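PDB 4N7B: 4-hydroxy-3-methylbut-2-enyl diphosphate reductase, apicoplast, which reduces 4-hydroxy-3-methylbut-2-enyl diphosphate at an iron-sulfur cluster to isopentenyl and dimethylallyl diphosphate, the last step of isoprenoid precursor synthesis in the malarial apicoplast. Local coordinates for residues S441-L447 with T481-S485; V259-I263 with S438-S442; T381-M387 with S411-T417; L432-S438 with V456-N462. All blocks are in the same frame, centred on the assembly; numbering follows the deposited sequence.

Contact 1: S441-L447 with T481-S485; sequences SSNAKKL and TSAAS. With SO4 (sulfate ion), chain C.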
loop_
_atom_site.group_PDB
_atom_site.type_symbol
_atom_site.label_atom_id
_atom_site.label_comp_id
_atom_site.label_asym_id
_atom_site.label_seq_id
_atom_site.Cartn_x
_atom_site.Cartn_y
_atom_site.Cartn_z
ATOM N N SER A 441 -1.533 3.870 -6.992
ATOM C CA SER A 441 -0.939 3.507 -5.706
ATOM C C SER A 441 -0.600 4.700 -4.810
ATOM O O SER A 441 0.240 5.540 -5.156
ATOM C CB SER A 441 0.339 2.695 -5.902
ATOM O OG SER A 441 1.083 2.716 -4.694
ATOM N N SER A 442 -1.206 4.742 -3.630
ATOM C CA SER A 442 -0.989 5.859 -2.724
ATOM C C SER A 442 0.466 5.924 -2.247
ATOM O O SER A 442 1.067 6.997 -2.255
ATOM C CB SER A 442 -1.974 5.796 -1.543
ATOM O OG SER A 442 -1.553 6.627 -0.471
ATOM N N ASN A 443 1.054 4.800 -1.847
ATOM C CA ASN A 443 2.411 4.861 -1.308
ATOM C C ASN A 443 3.418 5.291 -2.378
ATOM O O ASN A 443 4.425 5.926 -2.065
ATOM C CB ASN A 443 2.838 3.536 -0.635
ATOM C CG ASN A 443 3.262 2.480 -1.633
ATOM O OD1 ASN A 443 4.420 2.425 -2.039
ATOM N ND2 ASN A 443 2.330 1.628 -2.028
ATOM N N ALA A 444 3.170 4.927 -3.637
ATOM C CA ALA A 444 3.997 5.421 -4.742
ATOM C C ALA A 444 3.906 6.943 -4.782
ATOM O O ALA A 444 4.921 7.648 -4.803
ATOM C CB ALA A 444 3.535 4.841 -6.080
ATOM N N LYS A 445 2.682 7.458 -4.774
ATOM C CA LYS A 445 2.498 8.898 -4.848
ATOM C C LYS A 445 3.152 9.585 -3.666
ATOM O O LYS A 445 3.682 10.690 -3.806
ATOM C CB LYS A 445 1.012 9.244 -4.937
ATOM C CG LYS A 445 0.460 8.985 -6.339
ATOM C CD LYS A 445 -1.007 9.356 -6.464
ATOM C CE LYS A 445 -1.886 8.377 -5.731
ATOM N NZ LYS A 445 -3.324 8.614 -6.068
ATOM N N LYS A 446 3.160 8.924 -2.508
ATOM C CA LYS A 446 3.748 9.538 -1.314
ATOM C C LYS A 446 5.272 9.524 -1.381
ATOM O O LYS A 446 5.940 10.338 -0.731
ATOM C CB LYS A 446 3.229 8.887 -0.023
ATOM C CG LYS A 446 1.710 8.964 0.125
ATOM C CD LYS A 446 1.227 10.409 0.079
ATOM C CE LYS A 446 -0.253 10.505 -0.309
ATOM N NZ LYS A 446 -0.631 11.932 -0.666
ATOM N N LEU A 447 5.835 8.630 -2.188
ATOM C CA LEU A 447 7.287 8.632 -2.361
ATOM C C LEU A 447 7.662 9.861 -3.171
ATOM O O LEU A 447 8.580 10.597 -2.820
ATOM C CB LEU A 447 7.763 7.367 -3.066
ATOM C CG LEU A 447 7.830 6.136 -2.172
ATOM C CD1 LEU A 447 8.144 4.914 -3.010
ATOM C CD2 LEU A 447 8.873 6.313 -1.105
ATOM N N THR A 481 13.852 4.796 -7.117
ATOM C CA THR A 481 13.209 3.842 -6.228
ATOM C C THR A 481 11.893 3.338 -6.815
ATOM O O THR A 481 11.562 3.650 -7.952
ATOM C CB THR A 481 12.976 4.422 -4.835
ATOM O OG1 THR A 481 12.517 3.371 -3.975
ATOM C CG2 THR A 481 11.952 5.498 -4.866
ATOM N N SER A 482 11.136 2.565 -6.054
ATOM C CA SER A 482 9.907 2.014 -6.579
ATOM C C SER A 482 8.958 1.718 -5.442
ATOM O O SER A 482 9.382 1.479 -4.314
ATOM C CB SER A 482 10.190 0.738 -7.382
ATOM O OG SER A 482 10.807 -0.229 -6.548
ATOM N N ALA A 483 7.668 1.756 -5.752
ATOM C CA ALA A 483 6.625 1.586 -4.759
ATOM C C ALA A 483 6.491 0.138 -4.321
ATOM O O ALA A 483 7.060 -0.768 -4.932
ATOM C CB ALA A 483 5.316 2.064 -5.315
ATOM N N ALA A 484 5.713 -0.067 -3.266
ATOM C CA ALA A 484 5.571 -1.377 -2.657
ATOM C C ALA A 484 4.808 -2.367 -3.525
ATOM O O ALA A 484 4.760 -3.553 -3.210
ATOM C CB ALA A 484 4.888 -1.241 -1.285
ATOM N N SER A 485 4.210 -1.888 -4.608
ATOM C CA SER A 485 3.380 -2.719 -5.484
ATOM C C SER A 485 4.062 -2.898 -6.835
ATOM O O SER A 485 3.509 -3.526 -7.731
ATOM C CB SER A 485 2.012 -2.060 -5.714
ATOM O OG SER A 485 2.165 -0.630 -5.846
HETATM S S SO4 C . -1.681 1.594 -1.985
HETATM O O1 SO4 C . -2.424 0.966 -0.902
HETATM O O2 SO4 C . -1.228 0.575 -2.938
HETATM O O3 SO4 C . -2.592 2.528 -2.643
HETATM O O4 SO4 C . -0.509 2.350 -1.508
#

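Contact 2: V259-I263 with S438-S442; sequences VHNDI and SSSSS. With SO4 (sulfate ion), chain C.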
loop_
_atom_site.group_PDB
_atom_site.type_symbol
_atom_site.label_atom_id
_atom_site.label_comp_id
_atom_site.label_asym_id
_atom_site.label_seq_id
_atom_site.Cartn_x
_atom_site.Cartn_y
_atom_site.Cartn_z
ATOM N N VAL A 259 -3.561 -5.742 -5.941
ATOM C CA VAL A 259 -2.657 -4.695 -5.479
ATOM C C VAL A 259 -2.774 -3.562 -6.499
ATOM O O VAL A 259 -3.246 -3.771 -7.622
ATOM C CB VAL A 259 -1.185 -5.170 -5.367
ATOM C CG1 VAL A 259 -1.073 -6.378 -4.449
ATOM C CG2 VAL A 259 -0.632 -5.523 -6.717
ATOM N N HIS A 260 -2.360 -2.359 -6.123
ATOM C CA HIS A 260 -2.542 -1.207 -7.000
ATOM C C HIS A 260 -1.378 -1.094 -7.965
ATOM O O HIS A 260 -0.554 -0.184 -7.865
ATOM C CB HIS A 260 -2.687 0.073 -6.187
ATOM C CG HIS A 260 -4.021 0.225 -5.521
ATOM N ND1 HIS A 260 -4.193 0.977 -4.380
ATOM C CD2 HIS A 260 -5.246 -0.275 -5.826
ATOM C CE1 HIS A 260 -5.464 0.942 -4.011
ATOM N NE2 HIS A 260 -6.119 0.185 -4.871
ATOM N N ASN A 261 -1.309 -2.045 -8.889
ATOM C CA ASN A 261 -0.360 -1.976 -9.983
ATOM C C ASN A 261 -0.951 -2.658 -11.217
ATOM O O ASN A 261 -1.254 -3.852 -11.187
ATOM C CB ASN A 261 0.956 -2.630 -9.595
ATOM C CG ASN A 261 1.997 -2.504 -10.687
ATOM O OD1 ASN A 261 2.021 -3.293 -11.636
ATOM N ND2 ASN A 261 2.865 -1.507 -10.563
ATOM N N ASP A 262 -1.112 -1.901 -12.299
ATOM C CA ASP A 262 -1.774 -2.415 -13.497
ATOM C C ASP A 262 -0.957 -3.542 -14.127
ATOM O O ASP A 262 -1.505 -4.498 -14.655
ATOM C CB ASP A 262 -2.028 -1.282 -14.500
ATOM C CG ASP A 262 -2.772 -0.101 -13.867
ATOM O OD1 ASP A 262 -3.941 -0.297 -13.461
ATOM O OD2 ASP A 262 -2.189 1.014 -13.755
ATOM N N ILE A 263 0.359 -3.449 -14.050
ATOM C CA ILE A 263 1.201 -4.486 -14.646
ATOM C C ILE A 263 0.987 -5.834 -13.976
ATOM O O ILE A 263 0.796 -6.829 -14.651
ATOM C CB ILE A 263 2.663 -4.095 -14.609
ATOM C CG1 ILE A 263 2.861 -2.882 -15.521
ATOM C CG2 ILE A 263 3.545 -5.268 -15.047
ATOM C CD1 ILE A 263 4.187 -2.228 -15.364
ATOM N N SER A 438 2.596 2.726 -10.120
ATOM C CA SER A 438 1.309 3.114 -10.690
ATOM C C SER A 438 0.689 4.333 -10.006
ATOM O O SER A 438 0.831 4.517 -8.793
ATOM C CB SER A 438 0.331 1.947 -10.582
ATOM O OG SER A 438 -0.992 2.428 -10.708
ATOM N N SER A 439 -0.038 5.142 -10.772
ATOM C CA SER A 439 -0.678 6.334 -10.214
ATOM C C SER A 439 -1.847 5.954 -9.320
ATOM O O SER A 439 -2.311 6.767 -8.532
ATOM C CB SER A 439 -1.150 7.284 -11.319
ATOM O OG SER A 439 -2.048 6.620 -12.174
ATOM N N SER A 440 -2.315 4.714 -9.422
ATOM C CA SER A 440 -3.397 4.259 -8.551
ATOM C C SER A 440 -2.857 3.888 -7.160
ATOM O O SER A 440 -3.629 3.604 -6.256
ATOM C CB SER A 440 -4.104 3.051 -9.169
ATOM O OG SER A 440 -3.213 1.937 -9.255
ATOM N N SER A 441 -1.533 3.870 -6.992
ATOM C CA SER A 441 -0.939 3.507 -5.706
ATOM C C SER A 441 -0.600 4.700 -4.810
ATOM O O SER A 441 0.240 5.540 -5.156
ATOM C CB SER A 441 0.339 2.695 -5.902
ATOM O OG SER A 441 1.083 2.716 -4.694
ATOM N N SER A 442 -1.206 4.742 -3.630
ATOM C CA SER A 442 -0.989 5.859 -2.724
ATOM C C SER A 442 0.466 5.924 -2.247
ATOM O O SER A 442 1.067 6.997 -2.255
ATOM C CB SER A 442 -1.974 5.796 -1.543
ATOM O OG SER A 442 -1.553 6.627 -0.471
HETATM S S SO4 C . -1.681 1.594 -1.985
HETATM O O1 SO4 C . -2.424 0.966 -0.902
HETATM O O2 SO4 C . -1.228 0.575 -2.938
HETATM O O3 SO4 C . -2.592 2.528 -2.643
HETATM O O4 SO4 C . -0.509 2.350 -1.508
HETATM O O HOH W 1 2.964 0.311 -8.286
#

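Contact 3: T381-M387 with S411-T417; sequences TQTTLSM and SICYATT. With F3S (Fe3-s4 cluster), chain B.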
loop_
_atom_site.group_PDB
_atom_site.type_symbol
_atom_site.label_atom_id
_atom_site.label_comp_id
_atom_site.label_asym_id
_atom_site.label_seq_id
_atom_site.Cartn_x
_atom_site.Cartn_y
_atom_site.Cartn_z
ATOM N N THR A 381 -4.420 5.167 11.451
ATOM C CA THR A 381 -4.150 5.782 10.155
ATOM C C THR A 381 -4.130 4.763 9.027
ATOM O O THR A 381 -3.940 3.563 9.240
ATOM C CB THR A 381 -2.806 6.584 10.124
ATOM O OG1 THR A 381 -1.693 5.714 9.908
ATOM C CG2 THR A 381 -2.588 7.333 11.408
ATOM N N GLN A 382 -4.331 5.268 7.821
ATOM C CA GLN A 382 -4.007 4.548 6.600
ATOM C C GLN A 382 -2.540 4.098 6.656
ATOM O O GLN A 382 -1.662 4.844 7.097
ATOM C CB GLN A 382 -4.227 5.483 5.413
ATOM C CG GLN A 382 -4.226 4.839 4.045
ATOM C CD GLN A 382 -4.644 5.820 2.972
ATOM O OE1 GLN A 382 -5.336 6.787 3.256
ATOM N NE2 GLN A 382 -4.211 5.592 1.741
ATOM N N THR A 383 -2.265 2.891 6.175
ATOM C CA THR A 383 -0.931 2.291 6.317
ATOM C C THR A 383 0.129 2.927 5.440
ATOM O O THR A 383 1.318 2.777 5.705
ATOM C CB THR A 383 -0.948 0.795 5.961
ATOM O OG1 THR A 383 -1.325 0.626 4.585
ATOM C CG2 THR A 383 -1.922 0.060 6.830
ATOM N N THR A 384 -0.300 3.639 4.404
ATOM C CA THR A 384 0.587 4.118 3.354
ATOM C C THR A 384 0.733 5.647 3.278
ATOM O O THR A 384 1.158 6.175 2.258
ATOM C CB THR A 384 0.059 3.660 2.001
ATOM O OG1 THR A 384 -1.334 3.971 1.921
ATOM C CG2 THR A 384 0.257 2.154 1.824
ATOM N N LEU A 385 0.427 6.358 4.354
ATOM C CA LEU A 385 0.519 7.812 4.337
ATOM C C LEU A 385 1.966 8.314 4.190
ATOM O O LEU A 385 2.932 7.578 4.394
ATOM C CB LEU A 385 -0.078 8.378 5.626
ATOM C CG LEU A 385 -1.574 8.109 5.814
ATOM C CD1 LEU A 385 -2.056 8.802 7.070
ATOM C CD2 LEU A 385 -2.363 8.584 4.594
ATOM N N SER A 386 2.096 9.571 3.795
ATOM C CA SER A 386 3.324 10.317 3.973
ATOM C C SER A 386 3.571 10.442 5.460
ATOM O O SER A 386 2.676 10.846 6.199
ATOM C CB SER A 386 3.147 11.725 3.411
ATOM O OG SER A 386 4.110 12.594 3.972
ATOM N N MET A 387 4.767 10.100 5.913
ATOM C CA MET A 387 5.093 10.239 7.326
ATOM C C MET A 387 5.078 11.702 7.720
ATOM O O MET A 387 4.770 12.034 8.852
ATOM C CB MET A 387 6.463 9.644 7.626
ATOM C CG MET A 387 6.521 8.144 7.427
ATOM S SD MET A 387 8.024 7.433 8.129
ATOM C CE MET A 387 9.217 7.937 6.960
ATOM N N SER A 411 0.386 2.923 12.845
ATOM C CA SER A 411 -0.420 2.292 11.793
ATOM C C SER A 411 0.327 2.299 10.463
ATOM O O SER A 411 0.066 1.461 9.587
ATOM C CB SER A 411 -1.761 3.030 11.623
ATOM O OG SER A 411 -2.450 3.111 12.857
ATOM N N ILE A 412 1.225 3.262 10.272
ATOM C CA ILE A 412 1.982 3.321 9.023
ATOM C C ILE A 412 2.955 2.142 9.015
ATOM O O ILE A 412 3.754 1.995 9.947
ATOM C CB ILE A 412 2.733 4.655 8.883
ATOM C CG1 ILE A 412 1.736 5.800 8.695
ATOM C CG2 ILE A 412 3.682 4.611 7.693
ATOM C CD1 ILE A 412 2.395 7.127 8.580
ATOM N N CYS A 413 2.891 1.295 7.980
ATOM C CA CYS A 413 3.624 0.010 7.974
ATOM C C CYS A 413 5.137 0.138 7.709
ATOM O O CYS A 413 5.637 1.168 7.236
ATOM C CB CYS A 413 3.012 -0.934 6.936
ATOM S SG CYS A 413 3.354 -0.473 5.231
ATOM N N TYR A 414 5.847 -0.947 8.000
ATOM C CA TYR A 414 7.292 -0.981 7.935
ATOM C C TYR A 414 7.738 -0.645 6.507
ATOM O O TYR A 414 8.768 0.008 6.305
ATOM C CB TYR A 414 7.811 -2.383 8.383
ATOM C CG TYR A 414 7.649 -3.401 7.299
ATOM C CD1 TYR A 414 6.404 -3.964 7.025
ATOM C CD2 TYR A 414 8.723 -3.748 6.488
ATOM C CE1 TYR A 414 6.254 -4.865 5.986
ATOM C CE2 TYR A 414 8.581 -4.645 5.459
ATOM C CZ TYR A 414 7.355 -5.197 5.208
ATOM O OH TYR A 414 7.229 -6.083 4.177
ATOM N N ALA A 415 6.962 -1.075 5.508
ATOM C CA ALA A 415 7.391 -0.928 4.108
ATOM C C ALA A 415 7.299 0.513 3.653
ATOM O O ALA A 415 8.182 1.024 2.956
ATOM C CB ALA A 415 6.577 -1.828 3.187
ATOM N N THR A 416 6.233 1.179 4.072
ATOM C CA THR A 416 6.025 2.597 3.769
ATOM C C THR A 416 7.126 3.437 4.449
ATOM O O THR A 416 7.834 4.242 3.821
ATOM C CB THR A 416 4.656 2.984 4.261
ATOM O OG1 THR A 416 3.674 2.240 3.524
ATOM C CG2 THR A 416 4.398 4.471 4.101
ATOM N N THR A 417 7.309 3.194 5.735
ATOM C CA THR A 417 8.333 3.888 6.514
ATOM C C THR A 417 9.718 3.688 5.886
ATOM O O THR A 417 10.480 4.627 5.674
ATOM C CB THR A 417 8.375 3.320 7.956
ATOM O OG1 THR A 417 7.150 3.627 8.616
ATOM C CG2 THR A 417 9.542 3.897 8.744
HETATM FE FE1 F3S B . 2.516 -3.633 1.882
HETATM FE FE3 F3S B . 0.911 -4.365 3.917
HETATM FE FE4 F3S B . 2.297 -2.063 3.968
HETATM S S1 F3S B . 0.464 -4.392 1.761
HETATM S S2 F3S B . 2.500 -1.407 1.851
HETATM S S3 F3S B . 3.086 -4.128 3.976
HETATM S S4 F3S B . 0.253 -2.399 4.705
HETATM O O HOH W 2 0.522 6.017 12.137
#

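Contact 4: L432-S438 with V456-N462; sequences LTIVVGS and VPAVLLN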
loop_
_atom_site.group_PDB
_atom_site.type_symbol
_atom_site.label_atom_id
_atom_site.label_comp_id
_atom_site.label_asym_id
_atom_site.label_seq_id
_atom_site.Cartn_x
_atom_site.Cartn_y
_atom_site.Cartn_z
ATOM N N LEU A 432 17.049 14.806 -9.536
ATOM C CA LEU A 432 15.760 14.256 -9.906
ATOM C C LEU A 432 15.515 12.918 -9.219
ATOM O O LEU A 432 16.419 12.078 -9.121
ATOM C CB LEU A 432 15.706 14.046 -11.415
ATOM C CG LEU A 432 14.488 13.267 -11.887
ATOM C CD1 LEU A 432 13.250 14.160 -11.832
ATOM C CD2 LEU A 432 14.703 12.733 -13.291
ATOM N N THR A 433 14.278 12.704 -8.788
ATOM C CA THR A 433 13.863 11.427 -8.229
ATOM C C THR A 433 12.874 10.756 -9.188
ATOM O O THR A 433 11.890 11.372 -9.613
ATOM C CB THR A 433 13.180 11.603 -6.852
ATOM O OG1 THR A 433 14.151 11.999 -5.870
ATOM C CG2 THR A 433 12.535 10.285 -6.426
ATOM N N ILE A 434 13.148 9.504 -9.540
ATOM C CA ILE A 434 12.212 8.714 -10.331
ATOM C C ILE A 434 11.643 7.612 -9.474
ATOM O O ILE A 434 12.387 6.791 -8.921
ATOM C CB ILE A 434 12.863 8.065 -11.549
ATOM C CG1 ILE A 434 13.287 9.131 -12.551
ATOM C CG2 ILE A 434 11.875 7.110 -12.220
ATOM C CD1 ILE A 434 14.086 8.577 -13.691
ATOM N N VAL A 435 10.326 7.619 -9.328
ATOM C CA VAL A 435 9.655 6.578 -8.593
ATOM C C VAL A 435 8.928 5.726 -9.596
ATOM O O VAL A 435 8.114 6.233 -10.368
ATOM C CB VAL A 435 8.632 7.120 -7.612
ATOM C CG1 VAL A 435 7.938 5.961 -6.907
ATOM C CG2 VAL A 435 9.303 8.041 -6.614
ATOM N N VAL A 436 9.224 4.426 -9.593
ATOM C CA VAL A 436 8.564 3.520 -10.532
ATOM C C VAL A 436 7.340 2.946 -9.869
ATOM O O VAL A 436 7.403 2.387 -8.778
ATOM C CB VAL A 436 9.501 2.422 -11.009
ATOM C CG1 VAL A 436 8.833 1.576 -12.066
ATOM C CG2 VAL A 436 10.779 3.059 -11.541
ATOM N N GLY A 437 6.196 3.146 -10.499
ATOM C CA GLY A 437 4.973 2.614 -9.942
ATOM C C GLY A 437 3.748 3.195 -10.586
ATOM O O GLY A 437 3.840 4.031 -11.506
ATOM N N SER A 438 2.596 2.726 -10.120
ATOM C CA SER A 438 1.309 3.114 -10.690
ATOM C C SER A 438 0.689 4.333 -10.006
ATOM O O SER A 438 0.831 4.517 -8.793
ATOM C CB SER A 438 0.331 1.947 -10.582
ATOM O OG SER A 438 -0.992 2.428 -10.708
ATOM N N VAL A 456 13.534 18.293 -4.095
ATOM C CA VAL A 456 14.041 17.640 -5.295
ATOM C C VAL A 456 12.907 17.112 -6.184
ATOM O O VAL A 456 12.069 16.313 -5.765
ATOM C CB VAL A 456 15.189 16.628 -4.989
ATOM C CG1 VAL A 456 15.396 16.497 -3.507
ATOM C CG2 VAL A 456 15.001 15.300 -5.695
ATOM N N PRO A 457 12.856 17.625 -7.414
ATOM C CA PRO A 457 11.802 17.293 -8.371
ATOM C C PRO A 457 11.675 15.789 -8.509
ATOM O O PRO A 457 12.670 15.071 -8.425
ATOM C CB PRO A 457 12.299 17.916 -9.675
ATOM C CG PRO A 457 13.253 18.981 -9.266
ATOM C CD PRO A 457 13.887 18.502 -7.997
ATOM N N ALA A 458 10.460 15.309 -8.719
ATOM C CA ALA A 458 10.222 13.883 -8.702
ATOM C C ALA A 458 9.089 13.556 -9.657
ATOM O O ALA A 458 8.223 14.384 -9.906
ATOM C CB ALA A 458 9.870 13.441 -7.307
ATOM N N VAL A 459 9.119 12.352 -10.204
ATOM C CA VAL A 459 8.109 11.915 -11.148
ATOM C C VAL A 459 7.794 10.470 -10.853
ATOM O O VAL A 459 8.676 9.703 -10.490
ATOM C CB VAL A 459 8.592 11.984 -12.634
ATOM C CG1 VAL A 459 8.752 13.399 -13.080
ATOM C CG2 VAL A 459 9.911 11.222 -12.809
ATOM N N LEU A 460 6.532 10.115 -11.045
ATOM C CA LEU A 460 6.062 8.767 -10.871
ATOM C C LEU A 460 5.832 8.202 -12.252
ATOM O O LEU A 460 5.073 8.764 -13.018
ATOM C CB LEU A 460 4.750 8.782 -10.108
ATOM C CG LEU A 460 4.134 7.400 -9.951
ATOM C CD1 LEU A 460 5.011 6.551 -9.053
ATOM C CD2 LEU A 460 2.750 7.542 -9.367
ATOM N N LEU A 461 6.496 7.098 -12.577
ATOM C CA LEU A 461 6.393 6.501 -13.900
ATOM C C LEU A 461 6.107 5.008 -13.784
ATOM O O LEU A 461 6.762 4.294 -13.019
ATOM C CB LEU A 461 7.695 6.714 -14.686
ATOM C CG LEU A 461 8.076 8.173 -14.946
ATOM C CD1 LEU A 461 9.443 8.228 -15.616
ATOM C CD2 LEU A 461 7.021 8.871 -15.794
ATOM N N ASN A 462 5.139 4.543 -14.558
ATOM C CA ASN A 462 4.686 3.174 -14.479
ATOM C C ASN A 462 5.729 2.256 -15.109
ATOM O O ASN A 462 6.012 1.171 -14.588
ATOM C CB ASN A 462 3.331 3.036 -15.185
ATOM C CG ASN A 462 2.601 1.747 -14.826
ATOM O OD1 ASN A 462 2.497 1.372 -13.654
ATOM N ND2 ASN A 462 2.078 1.075 -15.838
#

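Contact 1: S441-L447 with T481-S485
The amide of Asn443 joins the start of helix 442-452 to the loop after strand 477-482 and to a sulfate ion. From CB, which lies 3.7 Å from sulfate O4, CG stands between the backbone N and the carbonyl carbon (chi1 79°), and this turns the amide toward residues 481-485. OD1 accepts the backbone N-H of Ala484 at 3.1 Å in a nearly straight bond (172° at the hydrogen), the donor tilted a little from the carbonyl plane. On the other branch ND2 donates to sulfate O4 at 3.0 Å, an oxygen that the backbone N of Asn443 also grips. One residue thus bonds through three of its atoms, and the amide, held at both ends, is fixed in rotation. The N-H of Ser442 takes sulfate O3 at 2.8 Å, so two backbone N-H groups of the first helical turn point at the anion, where the helix dipole would probably favour negative charge. Ser441 is the N-cap: its OG accepts from Ala444 N at 3.2 Å. Beneath this polar layer the methyls Ala444 CB and Ala483 CB meet at 3.4 Å, tighter than usual for two carbons, and Leu447 lays CD1 against Ser482 O and Ala483 CA. Ala484 also borders the iron-sulfur cluster. Ser441, Ser442, Asn443 and Ser485 probably bind the diphosphate substrate, as in relatives. The sulfate, also held by His260 and His343, marks an anion-binding helix N-terminus, consistent with the place of the substrate's diphosphate in IspH.

Contact 2: V259-I263 with S438-S442
Most of the meeting between His260 and the serine-rich loop 438-442 is van der Waals contact. His260 CB rests 3.6 Å from Ser440 OG, and the backbone O of His260 lies equally near the CB atoms of Ser438 and Ser441. The imidazole also passes obliquely by the carbonyl of Ser440, with ND1 3.3 Å from Ser440 O at an angle too poor for a hydrogen bond. Farther out, the carboxylate of Asp262 brings OD2 to 3.6 Å from Ser438 OG.

Hydrogen bonds link the two segments through the sulfate. With CG anti to the carbonyl carbon (chi1 -75°), the ring of His260 aims ND1 at sulfate O3, which lies in the ring plane at 2.8 Å; the backbone N of Ser442 reaches the same oxygen from the other segment. This is part of the IspH active site: His260, Ser441 and Ser442 probably bind substrate and products, as in related enzymes. The ring of His260 stacks on that of His293, and NE2 is bonded to His256, which should help keep ND1 on the anion.

A water makes the second bridge, accepting from Asn261 ND2 at 2.9 Å and from Ser438 N. Asn261 is itself an N-cap, its OD1 taking the N-H of Val264 in helix 262-271. Within the loop, a type I turn from Ser438 to Ser441 is closed by Ser441 N to Ser438 O. Ser438 OG and Ser440 OG share a 2.7 Å hydrogen bond.

Contact 3: T381-M387 with S411-T417
Thr383 and Cys413 bring two loops together at the iron-sulfur cluster of IspH, one following strand 377-381 and the other leading into helix 414-427. The tight part is here. Cys413 N donates to Thr383 O at 3.1 Å, in the carbonyl plane and on a lone pair, while Ile412 CA adds a CH...O contact to the same oxygen and Thr416 OG1 lies 3.3 Å from it. Cys413 SG, standing between its own backbone N and carbonyl carbon (chi1 72°), binds the cluster iron FE4 at 2.3 Å. The same sulfur accepts the capping N-H of Thr416, a bond that probably draws some charge from the thiolate. Thr383 OG1 lies 3.4 Å from cluster sulfide S4, and this hydroxyl is bonded to Glu345, the probable proton donor, as in relatives. At the other end of the buried part Thr381 N donates to Ser411 OG at 3.2 Å, a water links Thr381 OG1 with Ser411 N, and Ile412 packs CG1 against Thr381 OG1.

Toward the partly exposed side the fit is looser. Ile412 reaches with CD1 to Leu385 CB, 4.1 Å away, and scarcely touches Met387 CG. Met387 crosses Thr417 at about a right angle, with Met387 SD 3.9 Å from Thr417 CG2. A bend at chi3 (-74°) then brings the terminal Met387 CE to 3.8 Å from Thr417 O.

Contact 4: L432-S438 with V456-N462
Strands 432-436 and 458-461 are the two strands of a beta-alpha-beta unit, and they run parallel, Thr433 beside Ala458 and Val436 beside Leu461. Five backbone hydrogen bonds form the ladder, from Thr433 N to Pro457 O through to Gly437 N to Leu461 O. The middle three run nearly along the C=O axis, with Val435 N to Val459 O the straightest (2.9 Å, 177°). At the last rung, Gly437 N sits well above the carbonyl plane of Leu461, where the strand gives way to the serine loop.

On the face carrying Ile434 and Val436, Ile434 lies alongside Val459, pointing the same way, with Ile434 CG1 4.0 Å from Val459 CG2; Phe494 of helix 488-499 covers this face. On the face of Thr433 and Val435, Leu460 swings its end back over its neighbour: with CG anti to the backbone N (chi1 176°), CD1 comes to 3.4 Å from Val435 O and 3.7 Å from Val435 CG1, and CD2 reaches Ser438 O at 3.6 Å. Helix 442-452 packs there through Ala444 and Val448. Thr433 OG1, 3.4 Å from Val456 CG2, is bonded to Ser451 of that helix. Strand 458-461 is outermost in its parallel five-stranded sheet and 432-436 lies next to it, the helix covering one face between them: the beta-alpha-beta crossover of a three-layer alpha/beta/alpha domain.

Overall arrangement
Contacts 1, 2 and 3 lie 7 to 9 Å from the centre of the chain, contact 4 about 16 Å. Along the sequence, contact 3 closes before contacts 1 and 4 open, and all of it falls between the two segments of contact 2. Contacts 1 and 4, centres about 9 Å apart, share one sheet: strand 432-436 lies between 458-461 and 477-482, and helix 442-452 connects 432-436 to 458-461. Contacts 2 and 3 have centres about 8 and 11 Å from that of contact 1. Contact 2 sets the loop before helix 442-452 beside the residues leading into helix 262-271; contacts 1 and 2 both meet the sulfate. Contact 3, near another parallel sheet, carries a cluster ligand. Anion site and cluster thus lie where separate sheets converge.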